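Long-range contacts in periplasmic beta-glucosidase (Pseudomonas aeruginosa, PDB 6R5V), which probably hydrolyses terminal, non-reducing beta-D-glucosyl residues of beta-glucosides in the periplasm, releasing beta-D-glucose: residues Ala174-Ala179 and Ala218-Leu223; Thr252-Gly257 and Asp284-Asp289. The protein carries 1 engineered substitution. All coordinates share one frame; numbering follows the deposited sequence.

Contact 1: Ala174-Ala179 and Ala218-Leu223; sequences AVKHFA and AVMVSL. With XYP (beta-D-xylopyranose), chain C.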
# COMPACT_ATOMS: atom_id res chain seq x y z
N ALA A 174 0.59 27.15 12.14
CA ALA A 174 -0.45 26.60 11.25
C ALA A 174 -0.09 25.13 11.02
O ALA A 174 0.72 24.83 10.15
CB ALA A 174 -0.58 27.41 9.99
N VAL A 175 -0.62 24.27 11.90
CA VAL A 175 -0.36 22.79 11.86
C VAL A 175 -0.86 22.24 10.53
O VAL A 175 -1.91 22.67 10.04
CB VAL A 175 -0.96 22.04 13.05
CG1 VAL A 175 -2.46 22.11 13.17
CG2 VAL A 175 -0.49 20.61 13.11
N LYS A 176 -0.08 21.33 9.93
CA LYS A 176 -0.42 20.76 8.60
C LYS A 176 -0.05 19.27 8.57
O LYS A 176 0.68 18.80 9.42
CB LYS A 176 0.31 21.58 7.53
CG LYS A 176 1.81 21.39 7.49
CD LYS A 176 2.49 22.38 6.55
CE LYS A 176 3.96 22.11 6.36
NZ LYS A 176 4.46 23.09 5.40
N HIS A 177 -0.55 18.51 7.61
CA HIS A 177 -1.56 18.84 6.63
C HIS A 177 -2.85 18.09 6.98
O HIS A 177 -2.86 16.85 6.99
CB HIS A 177 -1.11 18.42 5.23
CG HIS A 177 0.19 19.00 4.79
ND1 HIS A 177 1.41 18.41 5.11
CD2 HIS A 177 0.47 20.09 4.04
CE1 HIS A 177 2.39 19.12 4.53
NE2 HIS A 177 1.84 20.14 3.87
N PHE A 178 -3.88 18.80 7.40
CA PHE A 178 -5.09 18.19 8.01
C PHE A 178 -5.98 17.73 6.85
O PHE A 178 -6.54 18.59 6.16
CB PHE A 178 -5.76 19.21 8.91
CG PHE A 178 -6.90 18.69 9.73
CD1 PHE A 178 -6.67 17.71 10.67
CD2 PHE A 178 -8.18 19.19 9.60
CE1 PHE A 178 -7.70 17.26 11.50
CE2 PHE A 178 -9.20 18.77 10.44
CZ PHE A 178 -8.96 17.79 11.37
N ALA A 179 -6.06 16.41 6.56
CA ALA A 179 -5.47 15.35 7.36
C ALA A 179 -5.14 14.13 6.49
O ALA A 179 -5.75 13.96 5.41
CB ALA A 179 -6.47 14.95 8.44
N ALA A 218 -3.77 28.07 13.86
CA ALA A 218 -4.27 27.78 12.50
C ALA A 218 -4.07 26.33 12.14
O ALA A 218 -3.24 25.63 12.76
CB ALA A 218 -3.61 28.70 11.48
N VAL A 219 -4.88 25.89 11.19
CA VAL A 219 -4.80 24.53 10.61
C VAL A 219 -4.76 24.66 9.09
O VAL A 219 -5.63 25.31 8.52
CB VAL A 219 -5.97 23.68 11.10
CG1 VAL A 219 -6.04 22.34 10.31
CG2 VAL A 219 -5.90 23.50 12.60
N MET A 220 -3.72 24.11 8.47
CA MET A 220 -3.65 24.04 7.00
C MET A 220 -4.25 22.73 6.49
O MET A 220 -3.85 21.61 6.91
CB MET A 220 -2.22 24.18 6.49
CG MET A 220 -2.18 24.08 4.99
SD MET A 220 -0.55 24.48 4.34
CE MET A 220 -0.71 26.27 4.37
N VAL A 221 -5.20 22.88 5.59
CA VAL A 221 -6.03 21.76 5.08
C VAL A 221 -5.25 21.06 3.97
O VAL A 221 -4.57 21.73 3.17
CB VAL A 221 -7.42 22.28 4.66
CG1 VAL A 221 -8.27 21.15 4.15
CG2 VAL A 221 -8.11 22.96 5.86
N SER A 222 -5.31 19.73 3.95
CA SER A 222 -4.55 18.91 2.97
C SER A 222 -5.18 18.86 1.57
O SER A 222 -6.34 19.25 1.36
CB SER A 222 -4.32 17.51 3.53
OG SER A 222 -5.56 16.81 3.53
N LEU A 223 -4.39 18.36 0.62
CA LEU A 223 -4.68 18.29 -0.83
C LEU A 223 -5.38 16.98 -1.22
O LEU A 223 -5.92 16.92 -2.33
CB LEU A 223 -3.34 18.44 -1.57
CG LEU A 223 -2.82 19.88 -1.61
CD1 LEU A 223 -1.41 19.90 -2.14
CD2 LEU A 223 -3.71 20.73 -2.50
C1 XYP C . 2.98 24.45 -0.59
C2 XYP C . 2.61 25.22 0.70
C3 XYP C . 3.18 24.46 1.91
C4 XYP C . 2.56 23.06 1.91
C5 XYP C . 2.79 22.33 0.58
O2 XYP C . 3.06 26.58 0.55
O3 XYP C . 2.90 25.00 3.21
O4 XYP C . 3.15 22.32 2.96
O5 XYP C . 2.50 23.09 -0.58

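Contact 2: Thr252-Gly257 and Asp284-Asp289; sequences TISNHG and DMNMND. Engineered in segment 252-257: Asn255 (natural residue Asp). With XYP (beta-D-xylopyranose), chain C; XYP (beta-D-xylopyranose), chain B.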
# COMPACT_ATOMS: atom_id res chain seq x y z
N THR A 252 -8.83 28.13 9.68
CA THR A 252 -8.48 27.09 8.67
C THR A 252 -7.99 27.77 7.39
O THR A 252 -8.64 28.73 6.93
CB THR A 252 -9.67 26.18 8.40
OG1 THR A 252 -10.82 26.98 8.15
CG2 THR A 252 -9.92 25.25 9.56
N ILE A 253 -6.91 27.26 6.84
CA ILE A 253 -6.28 27.83 5.62
C ILE A 253 -6.23 26.72 4.58
O ILE A 253 -5.76 25.61 4.90
CB ILE A 253 -4.88 28.36 5.93
CG1 ILE A 253 -4.87 29.34 7.09
CG2 ILE A 253 -4.22 28.92 4.68
CD1 ILE A 253 -3.46 29.81 7.50
N SER A 254 -6.64 27.02 3.36
CA SER A 254 -6.49 26.06 2.24
C SER A 254 -5.01 26.00 1.80
O SER A 254 -4.23 26.94 2.09
CB SER A 254 -7.41 26.47 1.11
OG SER A 254 -6.77 27.39 0.26
N ASN A 255 -4.63 24.95 1.08
CA ASN A 255 -3.32 24.88 0.38
C ASN A 255 -3.46 25.57 -0.98
O ASN A 255 -4.60 25.95 -1.39
CB ASN A 255 -2.84 23.43 0.30
CG ASN A 255 -1.33 23.32 0.18
OD1 ASN A 255 -0.71 24.05 -0.58
ND2 ASN A 255 -0.74 22.45 0.96
N HIS A 256 -2.34 25.78 -1.65
CA HIS A 256 -2.25 26.55 -2.90
C HIS A 256 -3.14 25.92 -3.98
O HIS A 256 -2.90 24.77 -4.34
CB HIS A 256 -0.79 26.58 -3.36
CG HIS A 256 -0.60 27.38 -4.59
ND1 HIS A 256 -0.62 26.83 -5.85
CD2 HIS A 256 -0.36 28.69 -4.74
CE1 HIS A 256 -0.43 27.79 -6.74
NE2 HIS A 256 -0.25 28.94 -6.07
N GLY A 257 -4.15 26.62 -4.48
CA GLY A 257 -5.00 26.07 -5.54
C GLY A 257 -5.95 24.96 -5.07
O GLY A 257 -6.60 24.36 -5.94
N ASP A 284 -11.63 28.64 5.86
CA ASP A 284 -11.81 30.09 6.16
C ASP A 284 -11.06 30.91 5.13
O ASP A 284 -11.61 31.88 4.60
CB ASP A 284 -11.32 30.45 7.55
CG ASP A 284 -12.13 29.81 8.65
OD1 ASP A 284 -13.30 29.38 8.39
OD2 ASP A 284 -11.54 29.65 9.74
N MET A 285 -9.83 30.50 4.82
CA MET A 285 -8.90 31.35 4.05
C MET A 285 -8.42 30.58 2.82
O MET A 285 -8.11 29.38 2.92
CB MET A 285 -7.80 31.81 5.02
CG MET A 285 -6.62 32.48 4.41
SD MET A 285 -5.72 33.43 5.70
CE MET A 285 -6.31 35.09 5.42
N ASN A 286 -8.42 31.28 1.67
CA ASN A 286 -8.25 30.76 0.30
C ASN A 286 -6.85 31.18 -0.13
O ASN A 286 -6.61 32.38 -0.32
CB ASN A 286 -9.41 31.31 -0.55
CG ASN A 286 -9.40 31.00 -2.03
OD1 ASN A 286 -9.87 31.82 -2.85
ND2 ASN A 286 -8.91 29.83 -2.38
N MET A 287 -5.93 30.22 -0.29
CA MET A 287 -4.55 30.53 -0.74
C MET A 287 -4.48 30.60 -2.28
O MET A 287 -4.78 29.60 -2.96
CB MET A 287 -3.60 29.47 -0.20
CG MET A 287 -2.15 29.71 -0.54
SD MET A 287 -1.08 28.34 0.05
CE MET A 287 -1.03 28.65 1.81
N ASN A 288 -4.13 31.79 -2.79
CA ASN A 288 -3.73 32.16 -4.18
C ASN A 288 -4.81 32.04 -5.27
O ASN A 288 -4.74 32.87 -6.20
CB ASN A 288 -2.49 31.39 -4.63
CG ASN A 288 -1.21 32.16 -4.34
OD1 ASN A 288 -0.16 31.54 -4.24
ND2 ASN A 288 -1.27 33.47 -4.22
N ASP A 289 -5.72 31.07 -5.30
CA ASP A 289 -6.50 30.86 -6.56
C ASP A 289 -7.63 31.91 -6.71
O ASP A 289 -8.23 31.99 -7.81
CB ASP A 289 -7.00 29.43 -6.71
CG ASP A 289 -7.92 28.95 -5.62
OD1 ASP A 289 -8.72 29.77 -5.14
OD2 ASP A 289 -7.86 27.72 -5.34
C1 XYP C . 2.98 24.45 -0.59
C2 XYP C . 2.61 25.22 0.70
C3 XYP C . 3.18 24.46 1.91
C4 XYP C . 2.56 23.06 1.91
C5 XYP C . 2.79 22.33 0.58
O2 XYP C . 3.06 26.58 0.55
O3 XYP C . 2.90 25.00 3.21
O4 XYP C . 3.15 22.32 2.96
O5 XYP C . 2.50 23.09 -0.58
O1 XYP B . 3.95 25.00 -7.01
C1 XYP B . 3.27 25.24 -5.77
C2 XYP B . 2.71 23.92 -5.27
C3 XYP B . 1.96 24.18 -3.94
C4 XYP B . 2.97 24.82 -2.97
C5 XYP B . 3.50 26.13 -3.53
O2 XYP B . 1.89 23.48 -6.37
O3 XYP B . 1.31 23.03 -3.33
O4 XYP B . 2.37 25.11 -1.71
O5 XYP B . 4.14 25.84 -4.79
O HOH W 1 -7.22 27.25 -2.72

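Contact 1: Ala174-Ala179 and Ala218-Leu223
Two neighbouring parallel strands of the family 3 TIM-type barrel, 174-178 and 218-221, pair here and carry the xylose-binding Lys176 and His177 at the C-terminal end of one of them. Their axes run 21° apart. Val175 N gives a bent bond to Ala218 O, whereas Val175 O takes Met220 N nearly head-on at 2.8 Å. Past this point the register slips by one residue, since Val175 bridges Val219 but Phe178 bridges Val221. This is a beta bulge, and cis peptides flank the His177-Phe178 pair, one before His177 and one after Phe178. Pairing resumes with Phe178 N to Met220 O, a nearly straight bond, and Ser222 N to Phe178 O.

Val175 and Val219 lie side by side on the face that packs on the surrounding barrel helices, CG1 to CG2 3.8 Å. Phe178 CB presses on Val219 CG1 at 3.4 Å, its ring continuing to Leu238 and Leu242 of helix 235-245. On the other face, Ala174 CB meets Ala218 CB at 3.6 Å. Lys176 CB touches Met220 CB at 3.8 Å.

With chi1 at 71°, Lys176 CG sits over the centre of the His177 ring; the extended remainder of the chain carries Lys176 NZ to O4 of the chain C xylose at 2.9 Å, with a weaker bond to O3. His177 NE2 reaches the same O4 at 2.7 Å, edge-on, so two side chains grip one sugar oxygen. Asp128 holds His177 ND1 and helps fix the ring's rotation, while Met220 SD approaches O3 of this xylose at 3.7 Å.

Contact 2: Thr252-Gly257 and Asp284-Asp289
Thr252 and Asp284 begin a ladder of backbone and side-chain hydrogen bonds between 252-257 and 284-289, whose end-to-end directions differ by 11°. Thr252 N points almost straight at Asp284 OD2, which it meets from above the carboxylate plane at 3.1 Å. In return, Asp284 N bonds to Thr252 OG1 at 2.9 Å; this hydroxyl also bonds to Gly282. Met285 N to Thr252 O and Ser254 N to Met285 O continue the backbone pairing. Ser254 OG (chi1 87°), not Ser254 O, then accepts Met287 N at 3.0 Å in a bond of 177°; Ser254 O is buried with no partner in the model. A water links this OG to Asp289 OD2, to which it donates. Asn286 ND2 bonds to Asp289 OD1, bracing the turn. In 252-257, His256 N donates to a lone pair of OD1 of the engineered Asn255 at 2.6 Å, in the carbonyl plane.

Among the charged groups, Asp284 forms two salt bridges, with Arg312 and Arg243.

Met287 SD lies 3.3 Å from His256 N. Apolar packing comes from the bend at chi3, which turns Met287 CE toward Ile253 CG2, 4.3 Å away.

At the sugars, Asn255 OD1 is 3.4 Å from O5 of the chain C xylose, and His256 CB packs on C3 of the chain B xylose.

Strands 251-253 and 286-287 close the eight-stranded parallel barrel: Ile253 bonds to strand 218-221, Asn286 to Leu23 and Leu25 at strand 24-26, while helices 235-245 and 307-323 supply Arg243 and Arg312.

Contacts 1 and 2 are successive steps round one barrel wall, their centres 10 Å apart. Strand 218-221 belongs to contact 1 and strand 251-253 to contact 2, and they join through probable hydrogen bonds from Val221 N to Ile253 O and from Ile253 N to Val219 O, each 2.9 Å. Inside the barrel the two methionines meet, Met220 CE lying 3.5 Å from Met287 CE. Both contacts reach the chain C xylose: contact 1 grips its O4, whereas Asn255 of contact 2 has ND2 3.5 Å from C4. Contact 2 also reaches the chain B xylose. Asp79 and Arg137 also bond to the chain C sugar.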